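Local coordinates for tegumental protein 20.8 kDa (Clonorchis sinensis, PDB 5X2D) that probably binds calcium as a full-length tegumental allergen-like protein, and is represented here by its dynein light chain-like domain, at residues Ala23-Pro28 and Glu44-Phe49; Glu37-Leu42 and Tyr84-Leu89. All coordinates share one frame; numbering follows the deposited sequence.

Contact 1 of 2, residues Ala23-Pro28 and Glu44-Phe49; sequences ARETIP and ENLKSF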
ATOM      1  N   ALA A  23       6.239 -12.317  12.751  1.00 79.89           N
ATOM      2  CA  ALA A  23       7.237 -11.656  13.616  1.00 90.72           C
ATOM      3  C   ALA A  23       8.576 -12.376  13.532  1.00 97.76           C
ATOM      4  O   ALA A  23       9.599 -11.797  13.152  1.00 86.96           O
ATOM      5  CB  ALA A  23       6.778 -11.620  15.046  1.00 93.50           C
ATOM      6  N   ARG A  24       8.526 -13.658  13.887  1.00102.54           N
ATOM      7  CA  ARG A  24       9.661 -14.574  13.863  1.00115.23           C
ATOM      8  C   ARG A  24      10.506 -14.536  12.586  1.00113.89           C
ATOM      9  O   ARG A  24      11.729 -14.474  12.653  1.00117.76           O
ATOM     10  CB  ARG A  24       9.124 -15.995  14.048  1.00128.22           C
ATOM     11  CG  ARG A  24       9.542 -16.722  15.313  1.00138.50           C
ATOM     12  CD  ARG A  24      10.952 -17.279  15.178  1.00149.86           C
ATOM     13  NE  ARG A  24      11.306 -18.144  16.302  1.00153.94           N
ATOM     14  CZ  ARG A  24      12.402 -18.896  16.354  1.00154.67           C
ATOM     15  NH1 ARG A  24      13.270 -18.878  15.352  1.00158.04           N
ATOM     16  NH2 ARG A  24      12.638 -19.652  17.418  1.00150.75           N
ATOM     17  N   GLU A  25       9.853 -14.579  11.429  1.00 98.78           N
ATOM     18  CA  GLU A  25      10.566 -14.615  10.165  1.00 94.45           C
ATOM     19  C   GLU A  25      11.122 -13.238   9.806  1.00102.29           C
ATOM     20  O   GLU A  25      12.211 -13.123   9.231  1.00114.11           O
ATOM     21  CB  GLU A  25       9.633 -15.138   9.054  1.00 94.62           C
ATOM     22  CG  GLU A  25      10.230 -15.156   7.656  1.00 95.36           C
ATOM     23  CD  GLU A  25      11.233 -16.296   7.472  1.00106.38           C
ATOM     24  OE1 GLU A  25      11.368 -17.132   8.409  1.00105.05           O
ATOM     25  OE2 GLU A  25      11.864 -16.365   6.383  1.00107.48           O
ATOM     26  N   THR A  26      10.381 -12.199  10.179  1.00 91.79           N
ATOM     27  CA  THR A  26      10.722 -10.819   9.822  1.00 89.20           C
ATOM     28  C   THR A  26      11.861 -10.167  10.620  1.00 88.19           C
ATOM     29  O   THR A  26      12.834  -9.693  10.048  1.00 89.94           O
ATOM     30  CB  THR A  26       9.495  -9.922  10.003  1.00 91.69           C
ATOM     31  OG1 THR A  26       8.454 -10.388   9.152  1.00 94.71           O
ATOM     32  CG2 THR A  26       9.801  -8.478   9.679  1.00 93.36           C
ATOM     33  N   ILE A  27      11.749 -10.190  11.942  1.00 89.11           N
ATOM     34  CA  ILE A  27      12.628  -9.395  12.793  1.00 99.78           C
ATOM     35  C   ILE A  27      14.119  -9.678  12.608  1.00109.42           C
ATOM     36  O   ILE A  27      14.924  -8.747  12.639  1.00108.28           O
ATOM     37  CB  ILE A  27      12.282  -9.570  14.287  1.00 92.66           C
ATOM     38  CG1 ILE A  27      10.823  -9.234  14.539  1.00 89.51           C
ATOM     39  CG2 ILE A  27      13.068  -8.614  15.126  1.00 95.87           C
ATOM     40  CD1 ILE A  27      10.340  -9.731  15.854  1.00 89.83           C
ATOM     41  N   PRO A  28      14.510 -10.954  12.432  1.00121.52           N
ATOM     42  CA  PRO A  28      15.951 -11.091  12.181  1.00125.16           C
ATOM     43  C   PRO A  28      16.446 -10.530  10.837  1.00121.74           C
ATOM     44  O   PRO A  28      17.471  -9.849  10.835  1.00135.33           O
ATOM     45  CB  PRO A  28      16.168 -12.610  12.251  1.00121.29           C
ATOM     46  CG  PRO A  28      14.821 -13.209  12.011  1.00118.69           C
ATOM     47  CD  PRO A  28      13.868 -12.260  12.657  1.00117.67           C
ATOM     48  N   GLU A  44      10.257  -9.714  -1.352  1.00 85.57           N
ATOM     49  CA  GLU A  44      10.089 -10.958  -2.093  1.00 84.95           C
ATOM     50  C   GLU A  44      10.367 -12.216  -1.262  1.00 91.45           C
ATOM     51  O   GLU A  44       9.567 -13.150  -1.340  1.00 91.60           O
ATOM     52  CB  GLU A  44      10.962 -10.956  -3.365  1.00 79.79           C
ATOM     53  CG  GLU A  44      10.363 -10.148  -4.523  1.00 66.98           C
ATOM     54  CD  GLU A  44       9.097 -10.778  -5.102  1.00 83.68           C
ATOM     55  OE1 GLU A  44       8.846 -11.969  -4.811  1.00 92.96           O
ATOM     56  OE2 GLU A  44       8.337 -10.095  -5.841  1.00 85.40           O
ATOM     57  N   ASN A  45      11.413 -12.261  -0.428  1.00102.60           N
ATOM     58  CA  ASN A  45      11.543 -13.473   0.389  1.00112.90           C
ATOM     59  C   ASN A  45      10.601 -13.432   1.599  1.00109.09           C
ATOM     60  O   ASN A  45      10.443 -14.445   2.278  1.00110.73           O
ATOM     61  CB  ASN A  45      12.979 -13.771   0.892  1.00122.39           C
ATOM     62  CG  ASN A  45      13.719 -12.554   1.411  1.00134.44           C
ATOM     63  OD1 ASN A  45      14.471 -11.910   0.698  1.00136.53           O
ATOM     64  ND2 ASN A  45      13.475 -12.218   2.664  1.00138.65           N
ATOM     65  N   LEU A  46       9.973 -12.284   1.865  1.00 96.35           N
ATOM     66  CA  LEU A  46       8.870 -12.243   2.828  1.00 79.52           C
ATOM     67  C   LEU A  46       7.575 -12.787   2.209  1.00 86.17           C
ATOM     68  O   LEU A  46       6.876 -13.605   2.824  1.00 84.31           O
ATOM     69  CB  LEU A  46       8.654 -10.820   3.363  1.00 64.53           C
ATOM     70  CG  LEU A  46       9.638 -10.313   4.431  1.00 69.69           C
ATOM     71  CD1 LEU A  46       9.128  -9.027   5.056  1.00 65.04           C
ATOM     72  CD2 LEU A  46       9.908 -11.370   5.507  1.00 69.84           C
ATOM     73  N   LYS A  47       7.260 -12.315   1.003  1.00 84.47           N
ATOM     74  CA  LYS A  47       6.150 -12.850   0.226  1.00 83.63           C
ATOM     75  C   LYS A  47       6.311 -14.354   0.095  1.00 94.58           C
ATOM     76  O   LYS A  47       5.394 -15.127   0.374  1.00 97.87           O
ATOM     77  CB  LYS A  47       6.076 -12.228  -1.177  1.00 70.42           C
ATOM     78  CG  LYS A  47       4.921 -12.765  -2.032  1.00 62.73           C
ATOM     79  CD  LYS A  47       5.350 -13.051  -3.484  1.00 68.39           C
ATOM     80  CE  LYS A  47       4.247 -12.753  -4.503  1.00 60.11           C
ATOM     81  NZ  LYS A  47       2.934 -13.363  -4.187  1.00 63.61           N
ATOM     82  N   SER A  48       7.497 -14.759  -0.336  1.00101.85           N
ATOM     83  CA  SER A  48       7.761 -16.159  -0.595  1.00101.96           C
ATOM     84  C   SER A  48       7.706 -16.966   0.696  1.00 99.41           C
ATOM     85  O   SER A  48       7.490 -18.178   0.655  1.00104.45           O
ATOM     86  CB  SER A  48       9.112 -16.332  -1.282  1.00105.18           C
ATOM     87  OG  SER A  48       9.389 -17.703  -1.481  1.00110.53           O
ATOM     88  N   PHE A  49       7.897 -16.298   1.837  1.00 90.45           N
ATOM     89  CA  PHE A  49       7.697 -16.948   3.135  1.00 89.91           C
ATOM     90  C   PHE A  49       6.232 -17.221   3.425  1.00 92.53           C
ATOM     91  O   PHE A  49       5.867 -18.315   3.853  1.00 90.49           O
ATOM     92  CB  PHE A  49       8.241 -16.099   4.282  1.00 85.36           C
ATOM     93  CG  PHE A  49       7.821 -16.597   5.643  1.00 85.31           C
ATOM     94  CD1 PHE A  49       8.490 -17.660   6.243  1.00 92.22           C
ATOM     95  CD2 PHE A  49       6.748 -16.021   6.314  1.00 80.24           C
ATOM     96  CE1 PHE A  49       8.109 -18.130   7.500  1.00 96.03           C
ATOM     97  CE2 PHE A  49       6.355 -16.487   7.575  1.00 84.09           C
ATOM     98  CZ  PHE A  49       7.036 -17.543   8.166  1.00 91.02           C
TER

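Contact 2 of 2, residues Glu37-Leu42 and Tyr84-Leu89; sequences EELGRL and YNRAYL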
ATOM      1  N   GLU A  37      18.048  -2.732  -3.394  1.00115.20           N
ATOM      2  CA  GLU A  37      18.341  -4.064  -3.906  1.00129.96           C
ATOM      3  C   GLU A  37      18.210  -5.086  -2.787  1.00134.68           C
ATOM      4  O   GLU A  37      17.943  -6.271  -3.015  1.00138.25           O
ATOM      5  CB  GLU A  37      19.783  -4.097  -4.429  1.00137.28           C
ATOM      6  CG  GLU A  37      20.235  -5.391  -5.086  1.00142.40           C
ATOM      7  CD  GLU A  37      21.566  -5.246  -5.824  1.00154.49           C
ATOM      8  OE1 GLU A  37      21.939  -4.112  -6.201  1.00158.96           O
ATOM      9  OE2 GLU A  37      22.268  -6.272  -5.974  1.00158.84           O
ATOM     10  N   GLU A  38      18.353  -4.581  -1.568  1.00128.85           N
ATOM     11  CA  GLU A  38      18.065  -5.302  -0.340  1.00119.78           C
ATOM     12  C   GLU A  38      16.583  -5.510  -0.095  1.00112.45           C
ATOM     13  O   GLU A  38      16.132  -6.624   0.175  1.00102.12           O
ATOM     14  CB  GLU A  38      18.660  -4.523   0.831  1.00113.84           C
ATOM     15  CG  GLU A  38      19.979  -5.039   1.377  1.00120.53           C
ATOM     16  CD  GLU A  38      20.830  -3.915   1.968  1.00121.72           C
ATOM     17  OE1 GLU A  38      20.278  -2.824   2.230  1.00122.47           O
ATOM     18  OE2 GLU A  38      22.043  -4.116   2.176  1.00118.52           O
ATOM     19  N   LEU A  39      15.845  -4.406  -0.198  1.00110.53           N
ATOM     20  CA  LEU A  39      14.450  -4.343   0.220  1.00100.09           C
ATOM     21  C   LEU A  39      13.547  -4.905  -0.846  1.00 99.90           C
ATOM     22  O   LEU A  39      12.578  -5.603  -0.547  1.00 90.09           O
ATOM     23  CB  LEU A  39      14.064  -2.893   0.530  1.00 93.75           C
ATOM     24  CG  LEU A  39      14.817  -2.285   1.714  1.00 85.11           C
ATOM     25  CD1 LEU A  39      14.411  -0.856   1.892  1.00 83.09           C
ATOM     26  CD2 LEU A  39      14.546  -3.071   2.971  1.00 77.23           C
ATOM     27  N   GLY A  40      13.906  -4.600  -2.091  1.00116.95           N
ATOM     28  CA  GLY A  40      13.214  -5.088  -3.264  1.00123.84           C
ATOM     29  C   GLY A  40      13.101  -6.592  -3.204  1.00127.55           C
ATOM     30  O   GLY A  40      12.022  -7.137  -3.430  1.00118.25           O
ATOM     31  N   ARG A  41      14.208  -7.272  -2.904  1.00133.93           N
ATOM     32  CA  ARG A  41      14.146  -8.724  -2.776  1.00133.64           C
ATOM     33  C   ARG A  41      13.964  -9.175  -1.335  1.00124.45           C
ATOM     34  O   ARG A  41      13.852 -10.363  -1.098  1.00131.13           O
ATOM     35  CB  ARG A  41      15.392  -9.403  -3.357  1.00139.06           C
ATOM     36  CG  ARG A  41      15.103 -10.217  -4.615  1.00141.55           C
ATOM     37  CD  ARG A  41      16.164 -11.280  -4.877  1.00153.89           C
ATOM     38  NE  ARG A  41      16.264 -12.262  -3.797  1.00157.39           N
ATOM     39  CZ  ARG A  41      17.275 -13.118  -3.671  1.00162.15           C
ATOM     40  NH1 ARG A  41      18.251 -13.112  -4.568  1.00169.68           N
ATOM     41  NH2 ARG A  41      17.314 -13.984  -2.667  1.00158.28           N
ATOM     42  N   LEU A  42      13.867  -8.238  -0.391  1.00102.78           N
ATOM     43  CA  LEU A  42      13.437  -8.566   0.976  1.00 89.85           C
ATOM     44  C   LEU A  42      11.948  -8.837   1.034  1.00 86.59           C
ATOM     45  O   LEU A  42      11.485  -9.802   1.665  1.00 80.95           O
ATOM     46  CB  LEU A  42      13.734  -7.444   1.967  1.00 88.71           C
ATOM     47  CG  LEU A  42      13.086  -7.713   3.339  1.00 74.00           C
ATOM     48  CD1 LEU A  42      13.721  -8.881   4.112  1.00 77.54           C
ATOM     49  CD2 LEU A  42      12.981  -6.460   4.167  1.00 73.33           C
ATOM     50  N   TYR A  84      10.888  -1.145  14.204  1.00100.54           N
ATOM     51  CA  TYR A  84      11.950  -0.151  14.199  1.00 87.91           C
ATOM     52  C   TYR A  84      11.638   1.011  13.245  1.00 93.19           C
ATOM     53  O   TYR A  84      12.481   1.413  12.417  1.00100.89           O
ATOM     54  CB  TYR A  84      13.271  -0.820  13.834  1.00 91.13           C
ATOM     55  CG  TYR A  84      13.686  -1.945  14.760  1.00 95.25           C
ATOM     56  CD1 TYR A  84      13.465  -1.869  16.126  1.00 94.02           C
ATOM     57  CD2 TYR A  84      14.282  -3.101  14.261  1.00 99.94           C
ATOM     58  CE1 TYR A  84      13.847  -2.903  16.980  1.00 93.77           C
ATOM     59  CE2 TYR A  84      14.661  -4.141  15.105  1.00 98.58           C
ATOM     60  CZ  TYR A  84      14.441  -4.034  16.459  1.00 93.03           C
ATOM     61  OH  TYR A  84      14.811  -5.064  17.293  1.00 87.30           O
ATOM     62  N   ASN A  85      10.424   1.543  13.364  1.00 95.87           N
ATOM     63  CA  ASN A  85       9.943   2.637  12.511  1.00114.44           C
ATOM     64  C   ASN A  85      10.065   2.372  10.998  1.00118.25           C
ATOM     65  O   ASN A  85      10.401   3.273  10.220  1.00113.11           O
ATOM     66  CB  ASN A  85      10.669   3.941  12.865  1.00126.22           C
ATOM     67  CG  ASN A  85       9.740   5.146  12.857  1.00134.18           C
ATOM     68  OD1 ASN A  85       8.518   5.000  12.796  1.00137.83           O
ATOM     69  ND2 ASN A  85      10.315   6.341  12.952  1.00137.16           N
ATOM     70  N   ARG A  86       9.792   1.129  10.599  1.00109.75           N
ATOM     71  CA  ARG A  86       9.587   0.777   9.197  1.00101.34           C
ATOM     72  C   ARG A  86       8.372  -0.135   9.125  1.00108.70           C
ATOM     73  O   ARG A  86       8.365  -1.209   9.728  1.00110.76           O
ATOM     74  CB  ARG A  86      10.822   0.099   8.610  1.00 94.08           C
ATOM     75  CG  ARG A  86      11.183   0.615   7.235  1.00 94.93           C
ATOM     76  CD  ARG A  86      12.643   0.354   6.869  1.00 93.36           C
ATOM     77  NE  ARG A  86      12.988  -1.069   6.846  1.00100.12           N
ATOM     78  CZ  ARG A  86      14.179  -1.544   6.476  1.00104.81           C
ATOM     79  NH1 ARG A  86      15.137  -0.714   6.077  1.00 99.87           N
ATOM     80  NH2 ARG A  86      14.411  -2.852   6.491  1.00108.28           N
ATOM     81  N   ALA A  87       7.335   0.296   8.413  1.00106.73           N
ATOM     82  CA  ALA A  87       6.072  -0.444   8.398  1.00 94.07           C
ATOM     83  C   ALA A  87       6.086  -1.579   7.399  1.00 83.94           C
ATOM     84  O   ALA A  87       6.670  -1.468   6.317  1.00 77.26           O
ATOM     85  CB  ALA A  87       4.898   0.488   8.098  1.00 89.45           C
ATOM     86  N   TYR A  88       5.396  -2.656   7.767  1.00 79.42           N
ATOM     87  CA  TYR A  88       5.261  -3.834   6.932  1.00 71.21           C
ATOM     88  C   TYR A  88       3.789  -4.151   6.729  1.00 79.19           C
ATOM     89  O   TYR A  88       3.045  -4.333   7.694  1.00 95.08           O
ATOM     90  CB  TYR A  88       5.999  -5.024   7.559  1.00 82.43           C
ATOM     91  CG  TYR A  88       7.490  -4.796   7.660  1.00 91.18           C
ATOM     92  CD1 TYR A  88       8.039  -4.134   8.752  1.00100.12           C
ATOM     93  CD2 TYR A  88       8.349  -5.199   6.635  1.00 91.81           C
ATOM     94  CE1 TYR A  88       9.398  -3.907   8.838  1.00103.48           C
ATOM     95  CE2 TYR A  88       9.712  -4.971   6.712  1.00101.47           C
ATOM     96  CZ  TYR A  88      10.232  -4.324   7.817  1.00110.69           C
ATOM     97  OH  TYR A  88      11.591  -4.085   7.905  1.00123.73           O
ATOM     98  N   LEU A  89       3.359  -4.201   5.477  1.00 76.94           N
ATOM     99  CA  LEU A  89       1.971  -4.521   5.173  1.00 77.56           C
ATOM    100  C   LEU A  89       1.861  -5.892   4.492  1.00 78.83           C
ATOM    101  O   LEU A  89       2.523  -6.149   3.470  1.00 75.89           O
ATOM    102  CB  LEU A  89       1.340  -3.435   4.284  1.00 76.67           C
ATOM    103  CG  LEU A  89       1.005  -2.101   4.956  1.00 78.68           C
ATOM    104  CD1 LEU A  89       2.219  -1.225   4.938  1.00 77.10           C
ATOM    105  CD2 LEU A  89      -0.171  -1.391   4.312  1.00 74.06           C
TER

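Contact 1 of 2, residues Ala23-Pro28 and Glu44-Phe49
Glu-25 reaches across one face of the Phe-49 ring, and this pair carries most of the contact between two antiparallel helices. The side chain can be followed across the ring from its root. Glu-25 CB already lies over the ring, on its CZ side, 3.6 Å from Phe-49 CZ. Glu-25 CG comes next and sits over the face, 3.5 Å from the centroid of the Phe-49 ring and 17° off the normal. This is a CH-pi contact. Glu-25 CD then passes beyond the rim, 3.3 Å from Phe-49 CD1. At the tip, Glu-25 OE1 lies 3.5 Å from Phe-49 CE1, and Glu-25 OE2 is close to Phe-49 CD1. The carboxylate is nearly parallel to the ring (8°) but offset, overhanging its CD1-CE1 side. The chain torsions explain the path. Glu-25 CG is anti to the backbone N, and a bend at chi2 (75°) carries the carboxylate out past that side. Glu-25 and Phe-49 run past each other in opposite directions, each first torsion sending its side chain across the gap.

Beside this pair, Thr-26 meets Leu-46 at about a right angle. Thr-26 OG1 is 4.0 Å from Leu-46 CD2, a loose touch without a bond. The hydroxyl is instead used within its own helix, where it hydrogen-bonds to Ile-22 O. The CA atoms of Thr-26 and Leu-46 are the nearest across the segments, at 7.4 Å.

The axes of the two short segments come within 10.9 Å. Both helices lie on the sheet of the dynein light chain-like domain. Thr-26 packs on Phe-81 and Leu-83 of strand 78-83, while Leu-46 rests on Val-60 of strand 58-63. The Glu-25 and Phe-49 pair lies toward the outer side of the helix pair.

Contact 2 of 2, residues Glu37-Leu42 and Tyr84-Leu89
Leu-39 lays a methyl group over one face of the Arg-86 guanidinium. This joins helix 36-54 to the start of strand 87-92 in the helix-on-sheet core of a dynein light chain-like fold. Leu-39 CD2 is 3.5 Å from Arg-86 NH2 and 3.8 Å from Arg-86 CZ. The touch is apolar on the leucine side and uses the flat surface of the charged group.

One helical turn on, Leu-42 CD2 meets Tyr-88 CE2 at 4.4 Å. It approaches the ring at its edge, near the ring plane. All four touching residues are buried.

The next shell helps to position the arginine. Its NH1 is hydrogen-bonded to Ala-33 O, in the loop ahead of the helix, and Ala-33 also touches Leu-39. Glu-38 OE1 accepts hydrogen bonds from the backbone N of Gln-34 and Thr-35. Its charge is near that of Arg-86 but not in contact with it. Tyr-88 is backed by the ring of Phe-81, and Leu-39 also packs on Trp-68 of the second subunit.

A bend at chi3 (61°) turns the guanidinium back toward Tyr-88. Tyr-88 OH lies in the guanidinium plane at its edge, with weak hydrogen bonds from Arg-86 NE at 3.5 Å and Arg-86 NH2 at 3.4 Å.

Overall arrangement
From the N terminus the chain forms strand 7-13 and then helix 16-29, which supplies the first half of contact 1. A short loop leads into helix 36-54. Its first turns enter contact 2, and a later part, 44-49, closes contact 1 across 15 intervening residues, nine of them helical. The chain then runs through strands 58-63, 66-69 and 78-83 before 84-89 closes contact 2 across 41 residues. The segments alternate, so the two contacts cross. Helix 36-54 is common to both. It is tied to helix 16-29 by one and to strand 87-92 by the other. The contacts meet where Leu-46 CD1 packs on Tyr-88 CD2, 4.2 Å apart.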